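Local structure of tryptophan halogenase (Shewanella frigidimarina, 2PYX) at residues 9-14 and 218-223; 276-281 and 421-426; 397-402 and 453-458. The protein probably binds FAD and works as a flavin-dependent halogenase related to the enzymes that chlorinate tryptophan. All coordinates share one frame; numbering follows the deposited sequence. Where two conformers were deposited one is given.

The three contacts do not touch; contacts 1 and 2 sit on opposite sides of the chain's centre, about 45 Å between the centres of the two contacts. Contact 1, at the surface, joins the edge of a small antiparallel sheet to the Rossmann-type sheet that leads into the predicted FAD-binding loop, and rests on backbone and amide hydrogen bonds plus an isoleucine pair. Contact 2, partly buried, seats the turn of a beta hairpin on a short helix through aromatic rings and one indole N-H hydrogen bond. Contact 3, at the surface, joins a long helix to a loop by a CH-pi contact and bridging waters. Helices 383-413 and 421-425, of contacts 3 and 2, are consecutive in the chain.

Contact 1: 9-14 and 218-223; sequences EIIIVG and GEISGQ
The CA atoms of E9 and G222 are the nearest pair, 4.8 Å apart, and beyond them strands 9-13 and 219-221 splay apart with their directions 122° from each other. Just past G222 the chain falls in beside strand 9-13: Q223 N donates to E9 O at 2.8 Å, leading into the parallel pairing of I11 with L224 and I226. The Q223 side chain adds a second bond at the same strand end. Its chi2 (170°) carries CD outward from CB, and OE1 accepts from E9 N at 2.9 Å, with an N-H...O angle of 156°. That oxygen also takes T8 N, while NE2 gives to P6 O; a glutamine, with both acceptor and donor, suits the place. The carboxylate of E9 turns from this pair: its OE1 receives N44 ND2 and water 1, which also donates to S221 O at 2.8 Å. On the apolar side I11 CD1 meets I220 CG2 at 3.6 Å, and I11 CG1 lies 3.9 Å from G222 CA. A beta carbon on G222 would stand only 2.5 Å from that CG1, which explains the glycine. Here the chain passes from the outer strand of a small antiparallel sheet into the Rossmann-type sheet, whose strand 9-13 runs into the predicted FAD-binding loop. N44 ND2 and the water, two donors gripping E9 OE1, would probably favour its charged form.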
loop_
_atom_site.group_PDB
_atom_site.type_symbol
_atom_site.label_atom_id
_atom_site.label_comp_id
_atom_site.label_asym_id
_atom_site.label_seq_id
_atom_site.Cartn_x
_atom_site.Cartn_y
_atom_site.Cartn_z
ATOM N N GLU A 9 4.586 14.487 -25.037
ATOM C CA GLU A 9 5.475 15.259 -24.180
ATOM C C GLU A 9 4.964 15.233 -22.766
ATOM O O GLU A 9 3.993 15.923 -22.444
ATOM C CB GLU A 9 5.574 16.701 -24.665
ATOM C CG GLU A 9 5.991 16.824 -26.144
ATOM C CD GLU A 9 7.337 16.191 -26.407
ATOM O OE1 GLU A 9 8.297 16.597 -25.724
ATOM O OE2 GLU A 9 7.419 15.250 -27.251
ATOM N N ILE A 10 5.632 14.458 -21.916
ATOM C CA ILE A 10 5.135 14.163 -20.575
ATOM C C ILE A 10 6.116 14.714 -19.565
ATOM O O ILE A 10 7.296 14.358 -19.601
ATOM C CB ILE A 10 5.058 12.643 -20.329
ATOM C CG1 ILE A 10 4.384 11.921 -21.494
ATOM C CG2 ILE A 10 4.306 12.385 -19.021
ATOM C CD1 ILE A 10 3.006 12.374 -21.779
ATOM N N ILE A 11 5.624 15.584 -18.674
ATOM C CA ILE A 11 6.401 16.230 -17.658
ATOM C C ILE A 11 5.936 15.789 -16.281
ATOM O O ILE A 11 4.750 15.997 -15.918
ATOM C CB ILE A 11 6.327 17.780 -17.755
ATOM C CG1 ILE A 11 6.607 18.272 -19.185
ATOM C CG2 ILE A 11 7.240 18.406 -16.738
ATOM C CD1 ILE A 11 7.927 17.895 -19.683
ATOM N N ILE A 12 6.836 15.174 -15.523
ATOM C CA ILE A 12 6.600 14.733 -14.148
ATOM C C ILE A 12 7.239 15.722 -13.202
ATOM O O ILE A 12 8.439 15.985 -13.290
ATOM C CB ILE A 12 7.184 13.327 -13.919
ATOM C CG1 ILE A 12 6.595 12.325 -14.928
ATOM C CG2 ILE A 12 6.999 12.930 -12.482
ATOM C CD1 ILE A 12 7.380 11.045 -14.997
ATOM N N VAL A 13 6.440 16.275 -12.298
ATOM C CA VAL A 13 6.904 17.313 -11.408
ATOM C C VAL A 13 7.029 16.687 -10.032
ATOM O O VAL A 13 6.005 16.415 -9.358
ATOM C CB VAL A 13 5.958 18.528 -11.400
ATOM C CG1 VAL A 13 6.549 19.641 -10.549
ATOM C CG2 VAL A 13 5.753 19.035 -12.827
ATOM N N GLY A 14 8.275 16.435 -9.628
ATOM C CA GLY A 14 8.559 15.726 -8.418
ATOM C C GLY A 14 9.168 14.363 -8.664
ATOM O O GLY A 14 8.810 13.672 -9.616
ATOM N N GLY A 218 15.347 27.203 -18.048
ATOM C CA GLY A 218 14.463 27.758 -19.059
ATOM C C GLY A 218 13.049 27.200 -18.989
ATOM O O GLY A 218 12.592 26.739 -17.926
ATOM N N GLU A 219 12.364 27.282 -20.118
ATOM C CA GLU A 219 10.954 26.864 -20.243
ATOM C C GLU A 219 10.902 25.396 -20.673
ATOM O O GLU A 219 11.612 24.985 -21.596
ATOM C CB GLU A 219 10.208 27.717 -21.257
ATOM C CG GLU A 219 10.311 29.195 -21.016
ATOM C CD GLU A 219 9.399 29.991 -21.918
ATOM O OE1 GLU A 219 8.886 29.430 -22.914
ATOM O OE2 GLU A 219 9.201 31.187 -21.626
ATOM N N ILE A 220 10.070 24.618 -19.971
ATOM C CA ILE A 220 9.895 23.205 -20.245
ATOM C C ILE A 220 8.438 23.056 -20.654
ATOM O O ILE A 220 7.537 23.243 -19.811
ATOM C CB ILE A 220 10.193 22.352 -19.000
ATOM C CG1 ILE A 220 11.624 22.572 -18.492
ATOM C CG2 ILE A 220 9.981 20.843 -19.289
ATOM C CD1 ILE A 220 12.700 22.067 -19.440
ATOM N N SER A 221 8.207 22.728 -21.921
ATOM C CA SER A 221 6.860 22.590 -22.458
ATOM C C SER A 221 6.448 21.130 -22.436
ATOM O O SER A 221 7.280 20.243 -22.561
ATOM C CB SER A 221 6.783 23.122 -23.893
ATOM O OG SER A 221 7.026 24.539 -23.948
ATOM N N GLY A 222 5.151 20.902 -22.243
ATOM C CA GLY A 222 4.625 19.553 -22.304
ATOM C C GLY A 222 3.135 19.547 -22.542
ATOM O O GLY A 222 2.479 20.609 -22.565
ATOM N N GLN A 223 2.606 18.330 -22.689
ATOM C CA GLN A 223 1.214 18.100 -23.027
ATOM C C GLN A 223 0.421 17.468 -21.880
ATOM O O GLN A 223 -0.812 17.575 -21.844
ATOM C CB GLN A 223 1.117 17.195 -24.237
ATOM C CG GLN A 223 1.635 17.820 -25.541
ATOM C CD GLN A 223 1.719 16.795 -26.590
ATOM O OE1 GLN A 223 2.640 15.974 -26.615
ATOM N NE2 GLN A 223 0.739 16.798 -27.476
HETATM O O HOH W 1 8.811 18.071 -23.314
#

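Contact 2: 276-281 and 421-426; sequences STAQPN and RYWRDH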
loop_
_atom_site.group_PDB
_atom_site.type_symbol
_atom_site.label_atom_id
_atom_site.label_comp_id
_atom_site.label_asym_id
_atom_site.label_seq_id
_atom_site.Cartn_x
_atom_site.Cartn_y
_atom_site.Cartn_z
ATOM N N SER A 276 0.914 -4.329 13.356
ATOM C CA SER A 276 0.104 -3.177 13.710
ATOM C C SER A 276 -0.483 -3.507 15.061
ATOM O O SER A 276 -1.328 -4.381 15.171
ATOM C CB SER A 276 -1.024 -3.025 12.684
ATOM O OG SER A 276 -2.008 -2.129 13.144
ATOM N N THR A 277 -0.043 -2.794 16.103
ATOM C CA THR A 277 -0.450 -3.093 17.464
ATOM C C THR A 277 -1.264 -1.908 17.965
ATOM O O THR A 277 -0.755 -0.793 18.126
ATOM C CB THR A 277 0.783 -3.352 18.393
ATOM O OG1 THR A 277 1.599 -4.380 17.825
ATOM C CG2 THR A 277 0.318 -3.765 19.755
ATOM N N ALA A 278 -2.522 -2.163 18.250
ATOM C CA ALA A 278 -3.448 -1.137 18.697
ATOM C C ALA A 278 -3.042 -0.597 20.059
ATOM O O ALA A 278 -2.560 -1.358 20.904
ATOM C CB ALA A 278 -4.883 -1.648 18.756
ATOM N N GLN A 279 -3.257 0.708 20.220
ATOM C CA GLN A 279 -2.928 1.470 21.426
ATOM C C GLN A 279 -4.186 2.216 21.876
ATOM O O GLN A 279 -5.230 2.139 21.180
ATOM C CB GLN A 279 -1.774 2.429 21.135
ATOM C CG GLN A 279 -0.538 1.798 20.544
ATOM C CD GLN A 279 0.126 0.812 21.489
ATOM O OE1 GLN A 279 0.232 1.081 22.708
ATOM N NE2 GLN A 279 0.571 -0.343 20.952
ATOM N N PRO A 280 -4.144 2.921 23.031
ATOM C CA PRO A 280 -5.353 3.617 23.477
ATOM C C PRO A 280 -5.938 4.637 22.497
ATOM O O PRO A 280 -7.163 4.823 22.523
ATOM C CB PRO A 280 -4.910 4.263 24.797
ATOM C CG PRO A 280 -3.851 3.318 25.306
ATOM C CD PRO A 280 -3.084 2.930 24.073
ATOM N N ASN A 281 -5.080 5.271 21.701
ATOM C CA ASN A 281 -5.497 6.369 20.847
ATOM C C ASN A 281 -5.006 6.262 19.415
ATOM O O ASN A 281 -4.861 7.286 18.741
ATOM C CB ASN A 281 -5.096 7.709 21.484
ATOM C CG ASN A 281 -5.847 7.953 22.750
ATOM O OD1 ASN A 281 -7.046 8.137 22.722
ATOM N ND2 ASN A 281 -5.149 7.949 23.883
ATOM N N ARG A 421 -12.017 6.205 25.097
ATOM C CA ARG A 421 -12.976 6.982 24.294
ATOM C C ARG A 421 -12.713 6.837 22.794
ATOM O O ARG A 421 -13.658 6.798 22.012
ATOM C CB ARG A 421 -12.924 8.464 24.707
ATOM C CG ARG A 421 -13.944 9.323 23.954
ATOM C CD ARG A 421 -13.983 10.762 24.407
ATOM N NE ARG A 421 -12.732 11.506 24.176
ATOM C CZ ARG A 421 -12.429 12.233 23.117
ATOM N NH1 ARG A 421 -13.228 12.233 22.066
ATOM N NH2 ARG A 421 -11.324 12.942 23.083
ATOM N N TYR A 422 -11.446 6.851 22.429
ATOM C CA TYR A 422 -11.036 6.725 21.013
ATOM C C TYR A 422 -11.726 5.536 20.341
ATOM O O TYR A 422 -12.316 5.657 19.248
ATOM C CB TYR A 422 -9.527 6.561 20.916
ATOM C CG TYR A 422 -8.978 6.327 19.528
ATOM C CD1 TYR A 422 -8.668 7.388 18.693
ATOM C CD2 TYR A 422 -8.695 5.042 19.093
ATOM C CE1 TYR A 422 -8.078 7.199 17.461
ATOM C CE2 TYR A 422 -8.146 4.820 17.869
ATOM C CZ TYR A 422 -7.834 5.897 17.043
ATOM O OH TYR A 422 -7.268 5.728 15.812
ATOM N N TRP A 423 -11.699 4.386 21.007
ATOM C CA TRP A 423 -12.242 3.167 20.414
ATOM C C TRP A 423 -13.763 3.205 20.417
ATOM O O TRP A 423 -14.426 2.769 19.470
ATOM C CB TRP A 423 -11.635 1.910 21.086
ATOM C CG TRP A 423 -10.204 1.806 20.752
ATOM C CD1 TRP A 423 -9.134 2.278 21.457
ATOM C CD2 TRP A 423 -9.637 1.240 19.543
ATOM N NE1 TRP A 423 -7.965 2.030 20.796
ATOM C CE2 TRP A 423 -8.247 1.402 19.605
ATOM C CE3 TRP A 423 -10.187 0.585 18.423
ATOM C CZ2 TRP A 423 -7.398 0.977 18.585
ATOM C CZ3 TRP A 423 -9.325 0.136 17.435
ATOM C CH2 TRP A 423 -7.953 0.311 17.530
ATOM N N ARG A 424 -14.372 3.731 21.502
ATOM C CA ARG A 424 -15.795 3.863 21.548
ATOM C C ARG A 424 -16.282 4.811 20.467
ATOM O O ARG A 424 -17.292 4.561 19.830
ATOM C CB ARG A 424 -16.277 4.332 22.950
ATOM C CG ARG A 424 -15.852 3.381 24.093
ATOM C CD ARG A 424 -16.438 3.764 25.489
ATOM N NE ARG A 424 -16.012 5.100 25.956
ATOM C CZ ARG A 424 -15.010 5.339 26.798
ATOM N NH1 ARG A 424 -14.268 4.371 27.319
ATOM N NH2 ARG A 424 -14.753 6.587 27.144
ATOM N N ASP A 425 -15.592 5.931 20.290
ATOM C CA ASP A 425 -15.958 6.940 19.266
ATOM C C ASP A 425 -15.928 6.337 17.852
ATOM O O ASP A 425 -16.795 6.652 17.048
ATOM C CB ASP A 425 -14.959 8.093 19.290
ATOM C CG ASP A 425 -15.199 9.083 20.387
ATOM O OD1 ASP A 425 -16.352 9.153 20.916
ATOM O OD2 ASP A 425 -14.252 9.879 20.627
ATOM N N HIS A 426 -15.003 5.402 17.616
ATOM C CA HIS A 426 -14.880 4.773 16.273
ATOM C C HIS A 426 -16.112 3.961 15.886
ATOM O O HIS A 426 -16.277 3.680 14.689
ATOM C CB HIS A 426 -13.643 3.886 16.221
ATOM C CG HIS A 426 -12.447 4.532 15.576
ATOM N ND1 HIS A 426 -12.459 4.959 14.273
ATOM C CD2 HIS A 426 -11.209 4.822 16.051
ATOM C CE1 HIS A 426 -11.276 5.482 13.973
ATOM N NE2 HIS A 426 -10.490 5.402 15.039
HETATM O O HOH W 2 -9.196 7.735 24.179
#
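The tight turn of a beta hairpin, between the antiparallel strands 274-279 and 282-288, sets Q279, P280 and N281 against Y422 and W423 of the short helix 421-425. W423 points its indole N-H at the turn: NE1 donates to Q279 O at 2.8 Å, with an N-H...O angle of 155°, and the bond lies in both the carbonyl plane and the ring plane. Tryptophan suits the place because it pairs this N-H donor for the carbonyl with an apolar benzene ring for the alanine methyl, CZ2 lying 3.6 Å from A278 CB. Y422 offers a flat floor. Its CG, anti to the backbone N (chi1 176°), is carried out under N281, whose CA sits over the ring, 3.9 Å from the centroid, in a CH-pi contact, while H426 CD2 lies against the opposite face. Near the backbone N of Y422, water 2 donates to N281 OD1 at 2.6 Å and accepts from that N, joining the asparagine to the helix. An alanine in place of Y422 would probably open a gap beneath the N281 backbone and leave N253 OD1 without the phenol hydroxyl that bonds to it. The arrangement is that of a hairpin turn resting on a helix through an aromatic face and an indole N-H.

Contact 3: 397-402 and 453-458; sequences YQQHWQ and ISYKEA
Q399 lies against the ring of Y455, the two side chains sliding past each other in opposite directions. Starting at CB, the glutamine stands over one face of the phenol, 3.8 Å from the ring centroid and 16° off the normal, in a CH-pi contact. CG comes next, 4.0 Å from Y455 CD1. The chain then bends at chi2 (-75°), which keeps CD close to the ring, 3.6 Å from the same CD1. At the tip OE1 reaches Y455 CE1 at 3.3 Å, the amide plane turned 30° from the ring; since a second conformer of Q399 was deposited, the approaches beyond CB are doubtful and may hold for one conformer only. A long, flexible side chain with a flat end suits a partly exposed ring like this one. The opposite face of Y455 is covered by I453 CG2, over its centre. The contact ties the long helix 383-413 to the loop between helices 434-443 and 462-471, in a helical part of the halogenase fold away from the predicted FAD and substrate sites. One residue further along the helix, H400 turns the edge of its ring to the loop. Its CE1 is 3.4 Å from E457 O, close to the ring plane, and both nitrogens find water in that plane. Water 3 lies 2.7 Å from H400 ND1 and 2.7 Å from Y455 OH, bridging imidazole and phenol. Water 4 joins H400 NE2 to the loop backbone, donating to E457 O at 2.8 Å. W370 of helix 363-377 meets the imidazole edge-to-face.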
loop_
_atom_site.group_PDB
_atom_site.type_symbol
_atom_site.label_atom_id
_atom_site.label_comp_id
_atom_site.label_asym_id
_atom_site.label_seq_id
_atom_site.Cartn_x
_atom_site.Cartn_y
_atom_site.Cartn_z
ATOM N N TYR A 397 -10.773 5.972 -9.587
ATOM C CA TYR A 397 -10.042 6.575 -8.454
ATOM C C TYR A 397 -10.953 6.830 -7.265
ATOM O O TYR A 397 -10.612 6.484 -6.101
ATOM C CB TYR A 397 -9.391 7.849 -8.939
ATOM C CG TYR A 397 -8.989 8.848 -7.913
ATOM C CD1 TYR A 397 -7.721 8.818 -7.351
ATOM C CD2 TYR A 397 -9.842 9.861 -7.529
ATOM C CE1 TYR A 397 -7.318 9.789 -6.396
ATOM C CE2 TYR A 397 -9.459 10.818 -6.598
ATOM C CZ TYR A 397 -8.204 10.756 -6.003
ATOM O OH TYR A 397 -7.772 11.720 -5.086
ATOM N N GLN A 398 -12.137 7.374 -7.556
ATOM C CA GLN A 398 -13.140 7.641 -6.510
ATOM C C GLN A 398 -13.631 6.326 -5.868
ATOM O O GLN A 398 -13.814 6.225 -4.625
ATOM C CB GLN A 398 -14.276 8.449 -7.116
ATOM C CG GLN A 398 -13.844 9.866 -7.417
ATOM C CD GLN A 398 -14.674 10.565 -8.479
ATOM O OE1 GLN A 398 -15.657 9.994 -8.998
ATOM N NE2 GLN A 398 -14.268 11.808 -8.819
ATOM N N GLN A 399 -13.847 5.295 -6.682
ATOM C CA GLN A 399 -14.207 3.958 -6.173
ATOM C C GLN A 399 -13.087 3.450 -5.235
ATOM O O GLN A 399 -13.334 2.938 -4.147
ATOM C CB GLN A 399 -14.385 2.945 -7.306
ATOM C CG GLN A 399 -15.580 3.181 -8.236
ATOM C CD GLN A 399 -16.944 2.822 -7.646
ATOM O OE1 GLN A 399 -17.073 2.414 -6.488
ATOM N NE2 GLN A 399 -17.978 2.958 -8.480
ATOM N N HIS A 400 -11.849 3.554 -5.680
ATOM C CA HIS A 400 -10.695 3.108 -4.858
ATOM C C HIS A 400 -10.640 3.800 -3.526
ATOM O O HIS A 400 -10.469 3.137 -2.493
ATOM C CB HIS A 400 -9.386 3.310 -5.576
ATOM C CG HIS A 400 -9.167 2.353 -6.709
ATOM N ND1 HIS A 400 -9.691 1.076 -6.735
ATOM C CD2 HIS A 400 -8.402 2.477 -7.823
ATOM C CE1 HIS A 400 -9.269 0.464 -7.839
ATOM N NE2 HIS A 400 -8.497 1.297 -8.520
ATOM N N TRP A 401 -10.793 5.114 -3.537
ATOM C CA TRP A 401 -10.711 5.882 -2.263
ATOM C C TRP A 401 -11.870 5.550 -1.344
ATOM O O TRP A 401 -11.697 5.419 -0.132
ATOM C CB TRP A 401 -10.517 7.381 -2.516
ATOM C CG TRP A 401 -9.072 7.717 -2.636
ATOM C CD1 TRP A 401 -8.347 7.974 -3.786
ATOM C CD2 TRP A 401 -8.153 7.801 -1.563
ATOM N NE1 TRP A 401 -7.046 8.246 -3.457
ATOM C CE2 TRP A 401 -6.911 8.175 -2.086
ATOM C CE3 TRP A 401 -8.286 7.659 -0.170
ATOM C CZ2 TRP A 401 -5.793 8.335 -1.273
ATOM C CZ3 TRP A 401 -7.162 7.841 0.624
ATOM C CH2 TRP A 401 -5.947 8.168 0.063
ATOM N N GLN A 402 -13.061 5.379 -1.881
ATOM C CA GLN A 402 -14.186 4.959 -1.022
ATOM C C GLN A 402 -13.865 3.604 -0.399
ATOM O O GLN A 402 -14.130 3.401 0.784
ATOM C CB GLN A 402 -15.514 4.933 -1.787
ATOM C CG GLN A 402 -16.687 4.343 -0.981
ATOM C CD GLN A 402 -18.033 4.325 -1.747
ATOM O OE1 GLN A 402 -18.923 5.135 -1.492
ATOM N NE2 GLN A 402 -18.177 3.382 -2.674
ATOM N N ILE A 453 -18.741 -6.067 -4.789
ATOM C CA ILE A 453 -17.900 -5.129 -5.574
ATOM C C ILE A 453 -18.470 -5.088 -7.008
ATOM O O ILE A 453 -18.576 -6.113 -7.643
ATOM C CB ILE A 453 -16.424 -5.616 -5.578
ATOM C CG1 ILE A 453 -15.856 -5.619 -4.138
ATOM C CG2 ILE A 453 -15.579 -4.743 -6.495
ATOM C CD1 ILE A 453 -14.543 -6.407 -3.912
ATOM N N SER A 454 -18.811 -3.890 -7.493
ATOM C CA SER A 454 -19.509 -3.747 -8.776
ATOM C C SER A 454 -18.600 -3.536 -9.960
ATOM O O SER A 454 -19.030 -3.705 -11.117
ATOM C CB SER A 454 -20.476 -2.590 -8.719
ATOM O OG SER A 454 -19.804 -1.352 -8.654
ATOM N N TYR A 455 -17.365 -3.140 -9.690
ATOM C CA TYR A 455 -16.460 -2.634 -10.725
ATOM C C TYR A 455 -15.233 -3.519 -10.836
ATOM O O TYR A 455 -14.881 -4.307 -9.943
ATOM C CB TYR A 455 -16.070 -1.159 -10.430
ATOM C CG TYR A 455 -15.454 -0.981 -9.054
ATOM C CD1 TYR A 455 -16.250 -0.708 -7.962
ATOM C CD2 TYR A 455 -14.078 -1.074 -8.853
ATOM C CE1 TYR A 455 -15.715 -0.571 -6.694
ATOM C CE2 TYR A 455 -13.531 -0.932 -7.571
ATOM C CZ TYR A 455 -14.344 -0.668 -6.512
ATOM O OH TYR A 455 -13.841 -0.548 -5.249
ATOM N N LYS A 456 -14.557 -3.395 -11.972
ATOM C CA LYS A 456 -13.410 -4.217 -12.283
ATOM C C LYS A 456 -12.186 -3.764 -11.481
ATOM O O LYS A 456 -12.041 -2.592 -11.115
ATOM C CB LYS A 456 -13.124 -4.134 -13.799
ATOM C CG LYS A 456 -14.190 -4.841 -14.606
ATOM C CD LYS A 456 -14.382 -4.315 -16.044
ATOM C CE LYS A 456 -13.173 -4.476 -16.901
ATOM N NZ LYS A 456 -13.496 -4.123 -18.336
ATOM N N GLU A 457 -11.308 -4.720 -11.203
ATOM C CA GLU A 457 -9.980 -4.431 -10.710
ATOM C C GLU A 457 -9.949 -3.625 -9.413
ATOM O O GLU A 457 -9.205 -2.673 -9.264
ATOM C CB GLU A 457 -9.156 -3.735 -11.770
ATOM C CG GLU A 457 -8.907 -4.592 -12.981
ATOM C CD GLU A 457 -8.298 -3.725 -14.064
ATOM O OE1 GLU A 457 -9.042 -2.881 -14.650
ATOM O OE2 GLU A 457 -7.080 -3.843 -14.258
ATOM N N ALA A 458 -10.730 -4.077 -8.441
ATOM C CA ALA A 458 -10.698 -3.435 -7.151
ATOM C C ALA A 458 -9.329 -3.531 -6.504
ATOM O O ALA A 458 -8.586 -4.495 -6.690
ATOM C CB ALA A 458 -11.715 -4.047 -6.244
HETATM O O HOH W 3 -11.179 -0.577 -5.223
HETATM O O HOH W 4 -8.624 -0.528 -10.926
#